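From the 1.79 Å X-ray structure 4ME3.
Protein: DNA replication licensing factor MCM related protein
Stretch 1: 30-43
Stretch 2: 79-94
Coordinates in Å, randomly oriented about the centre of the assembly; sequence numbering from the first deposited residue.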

ATOM      1  N   TYR A  30      -3.386 -17.524  11.814  1.00 16.79           N
ATOM      2  CA  TYR A  30      -2.597 -16.298  11.728  1.00 16.43           C
ATOM      3  C   TYR A  30      -2.646 -15.493  13.027  1.00 21.29           C
ATOM      4  O   TYR A  30      -1.803 -14.632  13.261  1.00 18.06           O
ATOM      5  CB  TYR A  30      -3.063 -15.445  10.547  1.00 15.76           C
ATOM      6  CG  TYR A  30      -2.572 -15.962   9.211  1.00 14.45           C
ATOM      7  CD1 TYR A  30      -1.319 -15.609   8.728  1.00 16.86           C
ATOM      8  CD2 TYR A  30      -3.351 -16.818   8.444  1.00 14.98           C
ATOM      9  CE1 TYR A  30      -0.858 -16.089   7.517  1.00 14.10           C
ATOM     10  CE2 TYR A  30      -2.898 -17.301   7.227  1.00 13.37           C
ATOM     11  CZ  TYR A  30      -1.655 -16.934   6.769  1.00 15.39           C
ATOM     12  OH  TYR A  30      -1.206 -17.422   5.563  1.00 16.61           O
ATOM     13  N   SER A  31      -3.624 -15.786  13.878  1.00 27.23           N
ATOM     14  CA  SER A  31      -3.810 -15.029  15.114  1.00 24.48           C
ATOM     15  C   SER A  31      -2.554 -15.000  15.978  1.00 24.19           C
ATOM     16  O   SER A  31      -2.217 -13.962  16.550  1.00 26.20           O
ATOM     17  CB  SER A  31      -4.982 -15.600  15.914  1.00 30.35           C
ATOM     18  OG  SER A  31      -6.187 -15.516  15.175  1.00 33.62           O
ATOM     19  N   ASP A  32      -1.863 -16.133  16.081  1.00 23.81           N
ATOM     20  CA  ASP A  32      -0.657 -16.209  16.898  1.00 26.08           C
ATOM     21  C   ASP A  32       0.439 -15.296  16.360  1.00 23.75           C
ATOM     22  O   ASP A  32       1.107 -14.604  17.128  1.00 28.36           O
ATOM     23  CB  ASP A  32      -0.141 -17.648  16.992  1.00 35.22           C
ATOM     24  CG  ASP A  32      -0.809 -18.437  18.105  1.00 42.08           C
ATOM     25  OD1 ASP A  32      -1.554 -17.833  18.906  1.00 40.31           O
ATOM     26  OD2 ASP A  32      -0.575 -19.660  18.189  1.00 39.53           O
ATOM     27  N   GLU A  33       0.627 -15.296  15.044  1.00 26.46           N
ATOM     28  CA  GLU A  33       1.636 -14.436  14.437  1.00 22.22           C
ATOM     29  C   GLU A  33       1.274 -12.973  14.642  1.00 18.16           C
ATOM     30  O   GLU A  33       2.135 -12.148  14.957  1.00 21.90           O
ATOM     31  CB  GLU A  33       1.783 -14.730  12.945  1.00 19.03           C
ATOM     32  CG  GLU A  33       2.845 -13.878  12.266  1.00 24.31           C
ATOM     33  CD  GLU A  33       3.185 -14.363  10.872  1.00 26.85           C
ATOM     34  OE1 GLU A  33       2.419 -15.180  10.317  1.00 24.94           O
ATOM     35  OE2 GLU A  33       4.225 -13.929  10.331  1.00 31.15           O
ATOM     36  N   ILE A  34      -0.004 -12.653  14.467  1.00 14.24           N
ATOM     37  CA  ILE A  34      -0.469 -11.282  14.624  1.00 16.76           C
ATOM     38  C   ILE A  34      -0.233 -10.797  16.051  1.00 21.12           C
ATOM     39  O   ILE A  34       0.179  -9.660  16.268  1.00 19.43           O
ATOM     40  CB  ILE A  34      -1.958 -11.141  14.264  1.00 17.23           C
ATOM     41  CG1 ILE A  34      -2.175 -11.483  12.784  1.00 16.07           C
ATOM     42  CG2 ILE A  34      -2.438  -9.721  14.549  1.00 16.76           C
ATOM     43  CD1 ILE A  34      -3.631 -11.563  12.366  1.00 18.87           C
ATOM     44  N   ASN A  35      -0.481 -11.667  17.023  1.00 25.14           N
ATOM     45  CA  ASN A  35      -0.269 -11.310  18.420  1.00 26.77           C
ATOM     46  C   ASN A  35       1.210 -11.123  18.751  1.00 26.72           C
ATOM     47  O   ASN A  35       1.556 -10.369  19.661  1.00 32.56           O
ATOM     48  CB  ASN A  35      -0.909 -12.352  19.339  1.00 30.02           C
ATOM     49  CG  ASN A  35      -2.427 -12.305  19.300  1.00 36.44           C
ATOM     50  OD1 ASN A  35      -3.023 -11.229  19.241  1.00 41.66           O
ATOM     51  ND2 ASN A  35      -3.059 -13.473  19.326  1.00 46.05           N
ATOM     52  N   ARG A  36       2.085 -11.803  18.014  1.00 26.38           N
ATOM     53  CA  ARG A  36       3.520 -11.580  18.154  1.00 28.31           C
ATOM     54  C   ARG A  36       3.914 -10.223  17.584  1.00 28.13           C
ATOM     55  O   ARG A  36       4.746  -9.516  18.155  1.00 27.50           O
ATOM     56  CB  ARG A  36       4.319 -12.688  17.468  1.00 28.77           C
ATOM     57  CG  ARG A  36       4.446 -13.952  18.300  1.00 35.84           C
ATOM     58  CD  ARG A  36       5.576 -14.831  17.803  1.00 42.90           C
ATOM     59  NE  ARG A  36       5.389 -15.238  16.414  1.00 38.44           N
ATOM     60  CZ  ARG A  36       4.601 -16.233  16.022  1.00 33.15           C
ATOM     61  NH1 ARG A  36       3.904 -16.931  16.911  1.00 44.09           N
ATOM     62  NH2 ARG A  36       4.502 -16.530  14.734  1.00 31.06           N
ATOM     63  N   ILE A  37       3.315  -9.862  16.453  1.00 24.35           N
ATOM     64  CA  ILE A  37       3.542  -8.549  15.852  1.00 19.03           C
ATOM     65  C   ILE A  37       3.034  -7.457  16.785  1.00 22.10           C
ATOM     66  O   ILE A  37       3.650  -6.397  16.928  1.00 23.60           O
ATOM     67  CB  ILE A  37       2.814  -8.431  14.500  1.00 17.27           C
ATOM     68  CG1 ILE A  37       3.385  -9.438  13.500  1.00 24.11           C
ATOM     69  CG2 ILE A  37       2.935  -7.018  13.951  1.00 23.54           C
ATOM     70  CD1 ILE A  37       2.563  -9.567  12.231  1.00 18.89           C
ATOM     71  N   HIS A  38       1.899  -7.727  17.416  1.00 21.40           N
ATOM     72  CA  HIS A  38       1.291  -6.807  18.369  1.00 20.63           C
ATOM     73  C   HIS A  38       2.296  -6.340  19.421  1.00 27.51           C
ATOM     74  O   HIS A  38       2.313  -5.168  19.806  1.00 25.72           O
ATOM     75  CB  HIS A  38       0.103  -7.496  19.042  1.00 28.08           C
ATOM     76  CG  HIS A  38      -0.440  -6.757  20.224  1.00 32.27           C
ATOM     77  ND1 HIS A  38      -1.555  -5.954  20.149  1.00 38.43           N
ATOM     78  CD2 HIS A  38      -0.026  -6.710  21.512  1.00 40.30           C
ATOM     79  CE1 HIS A  38      -1.804  -5.437  21.340  1.00 33.63           C
ATOM     80  NE2 HIS A  38      -0.891  -5.879  22.184  1.00 42.98           N
ATOM     81  N   GLN A  39       3.136  -7.259  19.877  1.00 28.14           N
ATOM     82  CA  GLN A  39       4.111  -6.958  20.920  1.00 31.78           C
ATOM     83  C   GLN A  39       5.202  -6.003  20.442  1.00 39.47           C
ATOM     84  O   GLN A  39       5.887  -5.381  21.254  1.00 36.67           O
ATOM     85  CB  GLN A  39       4.752  -8.249  21.426  1.00 35.94           C
ATOM     86  CG  GLN A  39       3.793  -9.155  22.177  1.00 31.71           C
ATOM     87  CD  GLN A  39       3.142  -8.459  23.358  1.00 45.81           C
ATOM     88  OE1 GLN A  39       1.921  -8.488  23.514  1.00 52.85           O
ATOM     89  NE2 GLN A  39       3.957  -7.834  24.201  1.00 53.01           N
ATOM     90  N   GLU A  40       5.361  -5.887  19.127  1.00 27.11           N
ATOM     91  CA  GLU A  40       6.439  -5.088  18.559  1.00 27.50           C
ATOM     92  C   GLU A  40       5.917  -3.928  17.712  1.00 30.50           C
ATOM     93  O   GLU A  40       6.695  -3.196  17.103  1.00 30.75           O
ATOM     94  CB  GLU A  40       7.361  -5.983  17.732  1.00 30.29           C
ATOM     95  CG  GLU A  40       7.904  -7.169  18.514  1.00 34.87           C
ATOM     96  CD  GLU A  40       8.788  -8.071  17.677  1.00 53.41           C
ATOM     97  OE1 GLU A  40       8.678  -9.308  17.819  1.00 61.45           O
ATOM     98  OE2 GLU A  40       9.600  -7.547  16.886  1.00 63.44           O
ATOM     99  N   TYR A  41       4.599  -3.762  17.684  1.00 28.39           N
ATOM    100  CA  TYR A  41       3.977  -2.650  16.973  1.00 29.57           C
ATOM    101  C   TYR A  41       4.230  -1.347  17.731  1.00 35.96           C
ATOM    102  O   TYR A  41       4.284  -1.350  18.961  1.00 34.38           O
ATOM    103  CB  TYR A  41       2.473  -2.901  16.841  1.00 28.73           C
ATOM    104  CG  TYR A  41       1.761  -1.901  15.964  1.00 24.50           C
ATOM    105  CD1 TYR A  41       1.747  -2.050  14.583  1.00 21.60           C
ATOM    106  CD2 TYR A  41       1.113  -0.805  16.512  1.00 27.99           C
ATOM    107  CE1 TYR A  41       1.106  -1.135  13.776  1.00 19.42           C
ATOM    108  CE2 TYR A  41       0.466   0.115  15.711  1.00 27.68           C
ATOM    109  CZ  TYR A  41       0.466  -0.055  14.343  1.00 25.39           C
ATOM    110  OH  TYR A  41      -0.175   0.860  13.540  1.00 24.38           O
ATOM    111  N   PRO A  42       4.377  -0.221  17.007  1.00 38.32           N
ATOM    112  CA  PRO A  42       4.312  -0.056  15.550  1.00 38.87           C
ATOM    113  C   PRO A  42       5.648  -0.242  14.832  1.00 41.38           C
ATOM    114  O   PRO A  42       5.713  -0.020  13.621  1.00 40.70           O
ATOM    115  CB  PRO A  42       3.841   1.389  15.397  1.00 40.73           C
ATOM    116  CG  PRO A  42       4.445   2.086  16.564  1.00 45.12           C
ATOM    117  CD  PRO A  42       4.467   1.082  17.692  1.00 30.52           C
ATOM    118  N   GLU A  43       6.691  -0.639  15.555  1.00 39.73           N
ATOM    119  CA  GLU A  43       7.999  -0.845  14.941  1.00 40.17           C
ATOM    120  C   GLU A  43       7.929  -1.980  13.924  1.00 43.78           C
ATOM    121  O   GLU A  43       8.552  -1.917  12.862  1.00 40.24           O
ATOM    122  CB  GLU A  43       9.063  -1.141  16.000  1.00 52.66           C
ATOM    123  CG  GLU A  43       9.455   0.065  16.845  1.00 63.60           C
ATOM    124  CD  GLU A  43       8.509   0.314  18.006  1.00 67.37           C
ATOM    125  OE1 GLU A  43       7.410  -0.279  18.023  1.00 56.56           O
ATOM    126  OE2 GLU A  43       8.869   1.101  18.906  1.00 83.57           O
ATOM    127  N   VAL A  79      -9.093  -4.841   9.706  1.00 17.10           N
ATOM    128  CA  VAL A  79      -9.433  -5.899  10.652  1.00 16.75           C
ATOM    129  C   VAL A  79      -8.296  -6.122  11.647  1.00 17.16           C
ATOM    130  O   VAL A  79      -8.522  -6.246  12.850  1.00 17.29           O
ATOM    131  CB  VAL A  79      -9.754  -7.220   9.928  1.00 16.74           C
ATOM    132  CG1 VAL A  79      -9.790  -8.379  10.915  1.00 20.33           C
ATOM    133  CG2 VAL A  79     -11.077  -7.107   9.191  1.00 18.87           C
ATOM    134  N   ILE A  80      -7.070  -6.167  11.144  1.00 13.65           N
ATOM    135  CA  ILE A  80      -5.906  -6.317  12.004  1.00 14.23           C
ATOM    136  C   ILE A  80      -5.792  -5.144  12.976  1.00 19.29           C
ATOM    137  O   ILE A  80      -5.577  -5.339  14.168  1.00 15.11           O
ATOM    138  CB  ILE A  80      -4.620  -6.444  11.175  1.00 13.76           C
ATOM    139  CG1 ILE A  80      -4.613  -7.794  10.451  1.00 15.77           C
ATOM    140  CG2 ILE A  80      -3.393  -6.311  12.063  1.00 16.17           C
ATOM    141  CD1 ILE A  80      -3.512  -7.952   9.427  1.00 18.60           C
ATOM    142  N   LEU A  81      -5.960  -3.928  12.471  1.00 16.88           N
ATOM    143  CA  LEU A  81      -5.831  -2.737  13.309  1.00 18.90           C
ATOM    144  C   LEU A  81      -6.935  -2.639  14.363  1.00 22.29           C
ATOM    145  O   LEU A  81      -6.677  -2.260  15.508  1.00 25.75           O
ATOM    146  CB  LEU A  81      -5.827  -1.481  12.443  1.00 19.43           C
ATOM    147  CG  LEU A  81      -4.542  -1.243  11.650  1.00 16.04           C
ATOM    148  CD1 LEU A  81      -4.777  -0.212  10.546  1.00 23.40           C
ATOM    149  CD2 LEU A  81      -3.425  -0.791  12.568  1.00 20.23           C
ATOM    150  N   GLN A  82      -8.158  -2.980  13.977  1.00 17.26           N
ATOM    151  CA  GLN A  82      -9.310  -2.837  14.865  1.00 21.83           C
ATOM    152  C   GLN A  82      -9.470  -4.006  15.837  1.00 25.41           C
ATOM    153  O   GLN A  82      -9.779  -3.803  17.010  1.00 27.27           O
ATOM    154  CB  GLN A  82     -10.593  -2.680  14.044  1.00 24.52           C
ATOM    155  CG  GLN A  82     -10.642  -1.406  13.214  1.00 36.34           C
ATOM    156  CD  GLN A  82     -11.927  -1.278  12.415  1.00 46.05           C
ATOM    157  OE1 GLN A  82     -12.661  -2.250  12.231  1.00 46.28           O
ATOM    158  NE2 GLN A  82     -12.207  -0.070  11.940  1.00 45.01           N
ATOM    159  N   ASP A  83      -9.265  -5.224  15.349  1.00 19.28           N
ATOM    160  CA  ASP A  83      -9.540  -6.419  16.145  1.00 21.01           C
ATOM    161  C   ASP A  83      -8.340  -6.898  16.966  1.00 23.57           C
ATOM    162  O   ASP A  83      -8.512  -7.490  18.034  1.00 21.86           O
ATOM    163  CB  ASP A  83     -10.017  -7.557  15.238  1.00 18.77           C
ATOM    164  CG  ASP A  83     -11.380  -7.290  14.624  1.00 25.46           C
ATOM    165  OD1 ASP A  83     -11.925  -6.180  14.811  1.00 26.41           O
ATOM    166  OD2 ASP A  83     -11.905  -8.196  13.942  1.00 24.40           O
ATOM    167  N   TYR A  84      -7.131  -6.654  16.471  1.00 17.73           N
ATOM    168  CA  TYR A  84      -5.934  -7.203  17.102  1.00 19.87           C
ATOM    169  C   TYR A  84      -5.023  -6.164  17.756  1.00 23.21           C
ATOM    170  O   TYR A  84      -4.516  -6.388  18.852  1.00 18.97           O
ATOM    171  CB  TYR A  84      -5.117  -7.999  16.083  1.00 15.70           C
ATOM    172  CG  TYR A  84      -5.760  -9.291  15.646  1.00 17.39           C
ATOM    173  CD1 TYR A  84      -6.685  -9.315  14.612  1.00 16.05           C
ATOM    174  CD2 TYR A  84      -5.435 -10.492  16.264  1.00 18.41           C
ATOM    175  CE1 TYR A  84      -7.268 -10.492  14.208  1.00 13.23           C
ATOM    176  CE2 TYR A  84      -6.015 -11.679  15.864  1.00 20.19           C
ATOM    177  CZ  TYR A  84      -6.930 -11.673  14.836  1.00 18.23           C
ATOM    178  OH  TYR A  84      -7.510 -12.854  14.434  1.00 20.58           O
ATOM    179  N   LEU A  85      -4.805  -5.035  17.089  1.00 18.42           N
ATOM    180  CA  LEU A  85      -3.771  -4.097  17.520  1.00 18.38           C
ATOM    181  C   LEU A  85      -4.321  -2.860  18.217  1.00 18.96           C
ATOM    182  O   LEU A  85      -3.560  -1.978  18.609  1.00 28.05           O
ATOM    183  CB  LEU A  85      -2.934  -3.661  16.316  1.00 18.69           C
ATOM    184  CG  LEU A  85      -2.209  -4.782  15.569  1.00 20.62           C
ATOM    185  CD1 LEU A  85      -1.529  -4.233  14.324  1.00 25.99           C
ATOM    186  CD2 LEU A  85      -1.202  -5.463  16.472  1.00 26.03           C
ATOM    187  N   LEU A  86      -5.637  -2.810  18.389  1.00 20.12           N
ATOM    188  CA  LEU A  86      -6.322  -1.575  18.755  1.00 32.75           C
ATOM    189  C   LEU A  86      -5.715  -0.837  19.952  1.00 32.76           C
ATOM    190  O   LEU A  86      -5.677   0.392  19.962  1.00 31.55           O
ATOM    191  CB  LEU A  86      -7.804  -1.853  19.011  1.00 36.63           C
ATOM    192  CG  LEU A  86      -8.721  -0.629  19.053  1.00 42.77           C
ATOM    193  CD1 LEU A  86      -8.530   0.250  17.822  1.00 37.27           C
ATOM    194  CD2 LEU A  86     -10.170  -1.068  19.169  1.00 51.06           C
ATOM    195  N   ASP A  87      -5.238  -1.570  20.953  1.00 29.98           N
ATOM    196  CA  ASP A  87      -4.730  -0.933  22.169  1.00 34.23           C
ATOM    197  C   ASP A  87      -3.341  -0.318  21.979  1.00 43.14           C
ATOM    198  O   ASP A  87      -2.812   0.325  22.887  1.00 40.39           O
ATOM    199  CB  ASP A  87      -4.719  -1.922  23.339  1.00 37.09           C
ATOM    200  CG  ASP A  87      -3.928  -3.173  23.038  1.00 44.77           C
ATOM    201  OD1 ASP A  87      -4.523  -4.136  22.506  1.00 62.20           O
ATOM    202  OD2 ASP A  87      -2.716  -3.196  23.335  1.00 44.81           O
ATOM    203  N   ARG A  88      -2.757  -0.514  20.800  1.00 30.35           N
ATOM    204  CA  ARG A  88      -1.475   0.095  20.462  1.00 23.71           C
ATOM    205  C   ARG A  88      -1.639   1.051  19.277  1.00 28.02           C
ATOM    206  O   ARG A  88      -0.665   1.613  18.782  1.00 32.16           O
ATOM    207  CB  ARG A  88      -0.447  -0.984  20.123  1.00 27.14           C
ATOM    208  CG  ARG A  88      -0.501  -2.197  21.040  1.00 42.03           C
ATOM    209  CD  ARG A  88       0.686  -2.264  21.985  1.00 41.17           C
ATOM    210  NE  ARG A  88       1.932  -2.547  21.278  1.00 43.99           N
ATOM    211  CZ  ARG A  88       3.030  -3.031  21.852  1.00 45.20           C
ATOM    212  NH1 ARG A  88       3.050  -3.298  23.152  1.00 51.66           N
ATOM    213  NH2 ARG A  88       4.114  -3.255  21.121  1.00 36.49           N
ATOM    214  N   VAL A  89      -2.882   1.231  18.835  1.00 28.25           N
ATOM    215  CA  VAL A  89      -3.189   2.107  17.709  1.00 31.72           C
ATOM    216  C   VAL A  89      -3.715   3.451  18.200  1.00 34.84           C
ATOM    217  O   VAL A  89      -4.494   3.510  19.147  1.00 36.56           O
ATOM    218  CB  VAL A  89      -4.254   1.473  16.790  1.00 30.55           C
ATOM    219  CG1 VAL A  89      -4.751   2.477  15.758  1.00 34.26           C
ATOM    220  CG2 VAL A  89      -3.700   0.229  16.111  1.00 24.51           C
ATOM    221  N   THR A  90      -3.286   4.530  17.551  1.00 38.43           N
ATOM    222  CA  THR A  90      -3.792   5.865  17.858  1.00 34.23           C
ATOM    223  C   THR A  90      -4.168   6.575  16.564  1.00 38.82           C
ATOM    224  O   THR A  90      -4.021   6.011  15.481  1.00 34.34           O
ATOM    225  CB  THR A  90      -2.751   6.705  18.619  1.00 40.75           C
ATOM    226  OG1 THR A  90      -1.601   6.908  17.790  1.00 39.50           O
ATOM    227  CG2 THR A  90      -2.323   5.999  19.897  1.00 39.18           C
ATOM    228  N   GLN A  91      -4.654   7.808  16.670  1.00 32.86           N
ATOM    229  CA  GLN A  91      -5.006   8.577  15.481  1.00 37.11           C
ATOM    230  C   GLN A  91      -3.773   8.792  14.605  1.00 33.94           C
ATOM    231  O   GLN A  91      -3.887   8.988  13.395  1.00 35.48           O
ATOM    232  CB  GLN A  91      -5.628   9.925  15.859  1.00 34.15           C
ATOM    233  CG  GLN A  91      -4.727  10.830  16.683  1.00 42.50           C
ATOM    234  CD  GLN A  91      -5.317  12.216  16.880  1.00 46.54           C
ATOM    235  OE1 GLN A  91      -6.368  12.542  16.325  1.00 50.57           O
ATOM    236  NE2 GLN A  91      -4.639  13.041  17.672  1.00 49.49           N
ATOM    237  N   ARG A  92      -2.599   8.742  15.226  1.00 27.38           N
ATOM    238  CA  ARG A  92      -1.341   8.937  14.512  1.00 24.28           C
ATOM    239  C   ARG A  92      -0.724   7.620  14.064  1.00 27.84           C
ATOM    240  O   ARG A  92      -0.349   7.466  12.903  1.00 24.29           O
ATOM    241  CB  ARG A  92      -0.341   9.677  15.394  1.00 27.21           C
ATOM    242  CG  ARG A  92       1.051   9.768  14.788  1.00 25.85           C
ATOM    243  CD  ARG A  92       1.948  10.701  15.586  1.00 25.69           C
ATOM    244  NE  ARG A  92       3.251  10.873  14.951  1.00 33.08           N
ATOM    245  CZ  ARG A  92       4.197  11.697  15.390  1.00 29.87           C
ATOM    246  NH1 ARG A  92       3.991  12.435  16.472  1.00 31.07           N
ATOM    247  NH2 ARG A  92       5.350  11.789  14.742  1.00 30.38           N
ATOM    248  N   PHE A  93      -0.608   6.678  14.996  1.00 28.50           N
ATOM    249  CA  PHE A  93       0.034   5.399  14.716  1.00 31.26           C
ATOM    250  C   PHE A  93      -0.999   4.355  14.319  1.00 31.87           C
ATOM    251  O   PHE A  93      -1.477   3.594  15.160  1.00 28.35           O
ATOM    252  CB  PHE A  93       0.825   4.920  15.935  1.00 31.54           C
ATOM    253  CG  PHE A  93       1.888   5.881  16.379  1.00 40.04           C
ATOM    254  CD1 PHE A  93       3.060   6.015  15.655  1.00 39.18           C
ATOM    255  CD2 PHE A  93       1.712   6.660  17.513  1.00 38.99           C
ATOM    256  CE1 PHE A  93       4.042   6.904  16.055  1.00 42.42           C
ATOM    257  CE2 PHE A  93       2.690   7.547  17.919  1.00 40.72           C
ATOM    258  CZ  PHE A  93       3.856   7.670  17.188  1.00 28.76           C
ATOM    259  N   ASN A  94      -1.335   4.326  13.032  1.00 27.09           N
ATOM    260  CA  ASN A  94      -2.342   3.406  12.524  1.00 26.33           C
ATOM    261  C   ASN A  94      -1.945   2.786  11.187  1.00 26.18           C
ATOM    262  O   ASN A  94      -2.806   2.388  10.405  1.00 26.78           O
ATOM    263  CB  ASN A  94      -3.686   4.121  12.377  1.00 26.59           C
ATOM    264  CG  ASN A  94      -3.619   5.306  11.432  1.00 21.96           C
ATOM    265  OD1 ASN A  94      -2.585   5.573  10.815  1.00 28.43           O
ATOM    266  ND2 ASN A  94      -4.729   6.022  11.309  1.00 31.24           N
TER

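The apolar centre of the contact is built from Ile34 and Tyr41 on stretch 1 and from Ile80, Tyr84 and Leu85 on stretch 2. Ile34 points toward stretch 2 and lies on the ring of Tyr84: its CD1 sits over one ring face, 4.1 Å from the centroid and only 9° off the normal, a CH-pi contact, while Ile34 CG2 comes within 3.5 Å of Tyr84 CG. The same methyl, Ile34 CG2, reaches Ile80 CG2 at 4.3 Å, so one residue touches both Ile80 and Tyr84, four residues apart in stretch 2. A second CH-pi contact places Leu85 CD1 over a face of the Tyr41 ring, 4.3 Å from its centroid. Leu85 also sends its other methyl to the first helix, with CD2 3.4 Å from His38 CA. Around the Tyr41 ring, Leu81 CD2 approaches CZ at 4.3 Å and Val89 CG2 approaches CE2 at 4.2 Å, so aliphatic groups line one face and flank the ring, while Phe93 O and Arg88 O lie at its edge.

Helix 31-38 and helix 79-84 cross at about 80°, with their axes 11.4 Å apart at closest approach, so helix-to-helix packing is local, and much of the contact comes from the segments that follow. CA atoms of His38 and Leu85 lie 5.8 Å apart, those of Tyr41 and Arg88 7.0 Å. A wider pi-type turn at 80-84 and a 3-10 segment at 86-88 carry stretch 2 past His38. Farther along, a cis peptide bond precedes Pro42, whose CG meets Phe93 CD1 at 4.3 Å.

Polar groups border the apolar centre. At the far end of the Tyr84 ring, Tyr84 OH and Ser31 OG share a hydrogen bond of 3.1 Å in which either hydroxyl could donate. His38 ND1 donates a weak hydrogen bond to Tyr84 O (3.3 Å, 129°). The imidazole edge faces the carboxylate of Asp87, with His38 CE1 3.1 Å from Asp87 OD2, and Arg88 NE lies over one ring face.

Arg88 is the main polar link. Its side chain runs across His38, with Arg88 CG 3.5 Å from His38 CE1, and delivers the guanidinium to the carbonyls of His38, Gln39 and Tyr41. Arg88 NH2 donates to Tyr41 O at 2.9 Å; Gln39 O lies 2.8 Å from the same NH2, near the guanidinium plane. His38 O is also 2.9 Å from Arg88 NH2, but it sits over the guanidinium face, where the N-H bonds do not point, and no hydrogen bond forms.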